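Local structure of plasmid pRiA4b Orf3-like domain-containing protein (2I1S) at residues A[11-16]-A[39-44]; A[56-59]-A[64-67]. The protein is of unknown function but belongs to the family of plasmid pRiA4b ORF-3-like proteins, known here from an archaeon. All coordinates share one frame; numbering follows the deposited sequence. Where two conformers were deposited one is given.

Interaction 1. Residues A[11-16]-A[39-44]; sequences LKLSIK and KAIQAV
L13 of strand 7-15 packs against I41 and V44 of helix 34-44, a helix-on-sheet contact in the hydrophobic core close to the centre of the chain. One methyl does the work. L13 CD1 reaches V44 CG2 at 3.5 Å and I41 CG1 at 4.0 Å. It thus meets two residues one helical turn apart on the same side of the helix. The first of these distances is tighter than usual for two carbons. The L13 side chain meets that of V44 at about a right angle, methyl against methyl. In L13 the CG sits beside the backbone N (chi1 -44°) and CD1 continues the extended line (chi2 -179°), which carries this methyl across to the helix. No hydrogen bond joins the two segments, and the CA atoms of L13 and I41 stay 7.8 Å apart. The strand is held instead by its sheet neighbours: L13 pairs through its backbone with R24 of strand 22-29, and K12 with R116 of strand 111-122. On the helix side, V44 also touches I26 of strand 22-29 and the C-terminal F188, while I41 leans on Y103 of strand 100-105.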
loop_
_atom_site.group_PDB
_atom_site.type_symbol
_atom_site.label_atom_id
_atom_site.label_comp_id
_atom_site.label_asym_id
_atom_site.label_seq_id
_atom_site.Cartn_x
_atom_site.Cartn_y
_atom_site.Cartn_z
ATOM N N LEU A 11 10.663 0.916 -3.286
ATOM C CA LEU A 11 9.622 1.694 -2.616
ATOM C C LEU A 11 9.378 1.149 -1.234
ATOM O O LEU A 11 9.330 -0.066 -1.071
ATOM C CB LEU A 11 8.307 1.609 -3.420
ATOM C CG LEU A 11 8.341 2.163 -4.850
ATOM C CD1 LEU A 11 6.977 1.951 -5.531
ATOM C CD2 LEU A 11 8.787 3.670 -4.937
ATOM N N LYS A 12 9.225 2.007 -0.229
ATOM C CA LYS A 12 8.603 1.532 1.009
ATOM C C LYS A 12 7.156 1.962 1.031
ATOM O O LYS A 12 6.820 3.064 0.596
ATOM C CB LYS A 12 9.316 2.039 2.245
ATOM C CG LYS A 12 8.894 1.336 3.522
ATOM C CD LYS A 12 9.611 1.946 4.697
ATOM C CE LYS A 12 9.002 1.391 5.978
ATOM N NZ LYS A 12 9.465 2.061 7.218
ATOM N N LEU A 13 6.299 1.053 1.488
ATOM C CA LEU A 13 4.855 1.288 1.638
ATOM C C LEU A 13 4.485 1.084 3.086
ATOM O O LEU A 13 4.719 -0.010 3.627
ATOM C CB LEU A 13 4.045 0.306 0.813
ATOM C CG LEU A 13 4.499 0.025 -0.625
ATOM C CD1 LEU A 13 3.547 -0.955 -1.278
ATOM C CD2 LEU A 13 4.629 1.293 -1.448
ATOM N N SER A 14 3.937 2.119 3.728
ATOM C CA SER A 14 3.538 2.001 5.127
ATOM C C SER A 14 2.099 2.425 5.346
ATOM O O SER A 14 1.666 3.476 4.879
ATOM C CB SER A 14 4.501 2.756 6.077
ATOM O OG SER A 14 4.178 4.133 6.250
ATOM N N ILE A 15 1.356 1.588 6.056
ATOM C CA ILE A 15 0.027 1.965 6.497
ATOM C C ILE A 15 0.200 3.050 7.578
ATOM O O ILE A 15 0.866 2.827 8.615
ATOM C CB ILE A 15 -0.783 0.746 7.042
ATOM C CG1 ILE A 15 -1.134 -0.198 5.929
ATOM C CG2 ILE A 15 -2.109 1.209 7.669
ATOM C CD1 ILE A 15 -1.799 -1.441 6.420
ATOM N N LYS A 16 -0.378 4.221 7.323
ATOM C CA LYS A 16 -0.434 5.294 8.338
ATOM C C LYS A 16 -1.393 5.052 9.495
ATOM O O LYS A 16 -2.475 4.508 9.317
ATOM C CB LYS A 16 -0.921 6.576 7.702
ATOM C CG LYS A 16 0.084 7.242 6.809
ATOM C CD LYS A 16 -0.533 8.513 6.297
ATOM C CE LYS A 16 -0.978 9.379 7.464
ATOM N NZ LYS A 16 -0.892 10.815 7.049
ATOM N N LYS A 39 -2.179 -1.542 -8.214
ATOM C CA LYS A 39 -2.273 -3.015 -8.179
ATOM C C LYS A 39 -1.203 -3.705 -7.331
ATOM O O LYS A 39 -1.439 -4.792 -6.821
ATOM C CB LYS A 39 -2.290 -3.600 -9.581
ATOM C CG LYS A 39 -3.511 -3.224 -10.354
ATOM C CD LYS A 39 -3.392 -3.699 -11.771
ATOM C CE LYS A 39 -4.637 -3.330 -12.559
ATOM N NZ LYS A 39 -4.393 -3.444 -14.052
ATOM N N ALA A 40 -0.029 -3.095 -7.204
ATOM C CA ALA A 40 1.074 -3.696 -6.443
ATOM C C ALA A 40 0.813 -3.497 -4.939
ATOM O O ALA A 40 0.965 -4.417 -4.123
ATOM C CB ALA A 40 2.432 -3.100 -6.883
ATOM N N ILE A 41 0.397 -2.286 -4.591
ATOM C CA ILE A 41 -0.206 -2.002 -3.283
ATOM C C ILE A 41 -1.328 -2.986 -2.876
ATOM O O ILE A 41 -1.294 -3.545 -1.760
ATOM C CB ILE A 41 -0.670 -0.486 -3.149
ATOM C CG1 ILE A 41 0.508 0.466 -3.396
ATOM C CG2 ILE A 41 -1.259 -0.229 -1.729
ATOM C CD1 ILE A 41 0.072 1.979 -3.481
ATOM N N GLN A 42 -2.308 -3.205 -3.758
ATOM C CA GLN A 42 -3.386 -4.144 -3.427
ATOM C C GLN A 42 -2.833 -5.530 -3.103
ATOM O O GLN A 42 -3.352 -6.225 -2.209
ATOM C CB GLN A 42 -4.427 -4.267 -4.576
ATOM C CG GLN A 42 -5.307 -3.056 -4.819
ATOM C CD GLN A 42 -6.197 -2.730 -3.651
ATOM O OE1 GLN A 42 -7.067 -3.495 -3.307
ATOM N NE2 GLN A 42 -6.007 -1.557 -3.060
ATOM N N ALA A 43 -1.802 -5.922 -3.854
ATOM C CA ALA A 43 -1.154 -7.225 -3.764
ATOM C C ALA A 43 -0.410 -7.414 -2.458
ATOM O O ALA A 43 -0.639 -8.411 -1.774
ATOM C CB ALA A 43 -0.218 -7.438 -4.944
ATOM N N VAL A 44 0.420 -6.436 -2.083
ATOM C CA VAL A 44 1.250 -6.531 -0.856
ATOM C C VAL A 44 0.445 -6.449 0.420
ATOM O O VAL A 44 0.845 -7.042 1.443
ATOM C CB VAL A 44 2.499 -5.548 -0.793
ATOM C CG1 VAL A 44 3.424 -5.827 -1.893
ATOM C CG2 VAL A 44 2.079 -4.065 -0.769
#

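Interaction 2. Residues A[56-59]-A[64-67]; sequences EMVN and MLDK
M57 and D66 form the hydrogen-bonded pair of an antiparallel beta hairpin, strands 53-58 and 65-69, flanked by the non-hydrogen-bonded pairs E56 with K67 and V58 with L65. M57 N gives a nearly straight bond to D66 O (3.0 Å, 170°). D66 N returns one to M57 O (2.7 Å), more bent at 149°. Nearer the turn, N59 N binds M64 O at 2.7 Å. E56, V58, L65 and K67 share one face of the hairpin. There E56 and K67 lie side by side, but E56 OE2 and K67 NZ are 4.4 Å apart, too far for a salt bridge. L65 CD1 comes up to V58 N at 3.9 Å, while its other branch, L65 CD2, lies 4.0 Å from E56 OE1. M57 and D66 point to the other face, where M57 packs on Y93 and F94. The D66 carboxylate also bonds to the hydroxyl of Y93 through OD2, and its plane is turned 62° from the amide of N59. N59 OD1 takes the backbone N-H of K61 in the turn. Without the D66 carboxylate, as with an alanine here, the Y93 hydroxyl would probably lose this partner and the N59 amide its water-mediated tie. That tie is one water, which accepts from N59 ND2 (3.1 Å) and donates to D66 OD1 (2.8 Å).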
loop_
_atom_site.group_PDB
_atom_site.type_symbol
_atom_site.label_atom_id
_atom_site.label_comp_id
_atom_site.label_asym_id
_atom_site.label_seq_id
_atom_site.Cartn_x
_atom_site.Cartn_y
_atom_site.Cartn_z
ATOM N N GLU A 56 -2.190 11.131 -3.990
ATOM C CA GLU A 56 -1.865 12.550 -3.918
ATOM C C GLU A 56 -0.337 12.664 -3.969
ATOM O O GLU A 56 0.359 12.079 -3.147
ATOM C CB GLU A 56 -2.314 13.149 -2.590
ATOM C CG GLU A 56 -3.778 13.497 -2.462
ATOM C CD GLU A 56 -4.098 14.155 -1.116
ATOM O OE1 GLU A 56 -3.147 14.462 -0.325
ATOM O OE2 GLU A 56 -5.312 14.363 -0.855
ATOM N N MET A 57 0.182 13.431 -4.914
ATOM C CA MET A 57 1.642 13.625 -5.022
ATOM C C MET A 57 1.939 15.021 -5.582
ATOM O O MET A 57 1.198 15.517 -6.443
ATOM C CB MET A 57 2.238 12.507 -5.899
ATOM C CG MET A 57 3.737 12.484 -6.016
ATOM S SD MET A 57 4.395 10.872 -6.484
ATOM C CE MET A 57 5.994 11.124 -5.786
ATOM N N VAL A 58 2.992 15.664 -5.068
ATOM C CA VAL A 58 3.584 16.845 -5.721
ATOM C C VAL A 58 4.111 16.514 -7.139
ATOM O O VAL A 58 4.868 15.541 -7.330
ATOM C CB VAL A 58 4.746 17.461 -4.870
ATOM C CG1 VAL A 58 5.574 18.428 -5.687
ATOM C CG2 VAL A 58 4.203 18.139 -3.626
ATOM N N ASN A 59 3.717 17.325 -8.119
ATOM C CA ASN A 59 4.216 17.185 -9.475
ATOM C C ASN A 59 5.542 17.968 -9.628
ATOM O O ASN A 59 5.571 19.176 -9.454
ATOM C CB ASN A 59 3.124 17.653 -10.441
ATOM C CG ASN A 59 3.541 17.612 -11.914
ATOM O OD1 ASN A 59 4.672 17.270 -12.273
ATOM N ND2 ASN A 59 2.604 17.986 -12.779
ATOM N N MET A 64 3.054 21.831 -7.677
ATOM C CA MET A 64 1.664 21.689 -7.197
ATOM C C MET A 64 1.381 20.237 -6.825
ATOM O O MET A 64 2.015 19.327 -7.355
ATOM C CB MET A 64 0.650 22.102 -8.280
ATOM C CG MET A 64 0.888 23.439 -8.945
ATOM S SD MET A 64 0.433 24.827 -7.886
ATOM C CE MET A 64 -1.172 24.255 -7.285
ATOM N N LEU A 65 0.407 20.041 -5.933
ATOM C CA LEU A 65 -0.080 18.720 -5.514
ATOM C C LEU A 65 -1.112 18.195 -6.521
ATOM O O LEU A 65 -2.180 18.769 -6.672
ATOM C CB LEU A 65 -0.706 18.825 -4.102
ATOM C CG LEU A 65 -1.113 17.543 -3.326
ATOM C CD1 LEU A 65 0.094 16.759 -2.768
ATOM C CD2 LEU A 65 -2.101 17.842 -2.187
ATOM N N ASP A 66 -0.772 17.124 -7.231
ATOM C CA ASP A 66 -1.696 16.470 -8.175
ATOM C C ASP A 66 -2.459 15.325 -7.525
ATOM O O ASP A 66 -1.889 14.574 -6.744
ATOM C CB ASP A 66 -0.937 15.900 -9.392
ATOM C CG ASP A 66 -0.426 16.983 -10.337
ATOM O OD1 ASP A 66 -0.844 18.165 -10.217
ATOM O OD2 ASP A 66 0.382 16.635 -11.232
ATOM N N LYS A 67 -3.739 15.189 -7.860
ATOM C CA LYS A 67 -4.521 14.021 -7.502
ATOM C C LYS A 67 -4.523 13.054 -8.689
ATOM O O LYS A 67 -4.857 13.448 -9.818
ATOM C CB LYS A 67 -5.957 14.403 -7.162
ATOM C CG LYS A 67 -6.192 14.977 -5.769
ATOM C CD LYS A 67 -7.677 14.784 -5.375
ATOM C CE LYS A 67 -7.992 15.143 -3.902
ATOM N NZ LYS A 67 -7.915 16.614 -3.626
HETATM O O HOH W 1 0.486 20.061 -11.727
#

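Interaction 1 is core and interaction 2 is surface, yet both reach the same mixed sheet. Their centres lie 19 Å apart and they do not touch. Strand 7-15 is an inner strand covered by helix 34-44, whereas the hairpin of residues 56-59 and 64-67 lies toward the 82-84 edge. Chemistry follows place. The buried contact is wholly apolar, small in area and made between side chains of a helix and a strand. The hairpin contact buries more than three times the surface, rests on backbone hydrogen bonds, and adds charged groups and a water. In sequence interaction 1 closes before interaction 2 opens; strand 53-58 is the next strand or helix after helix 34-44.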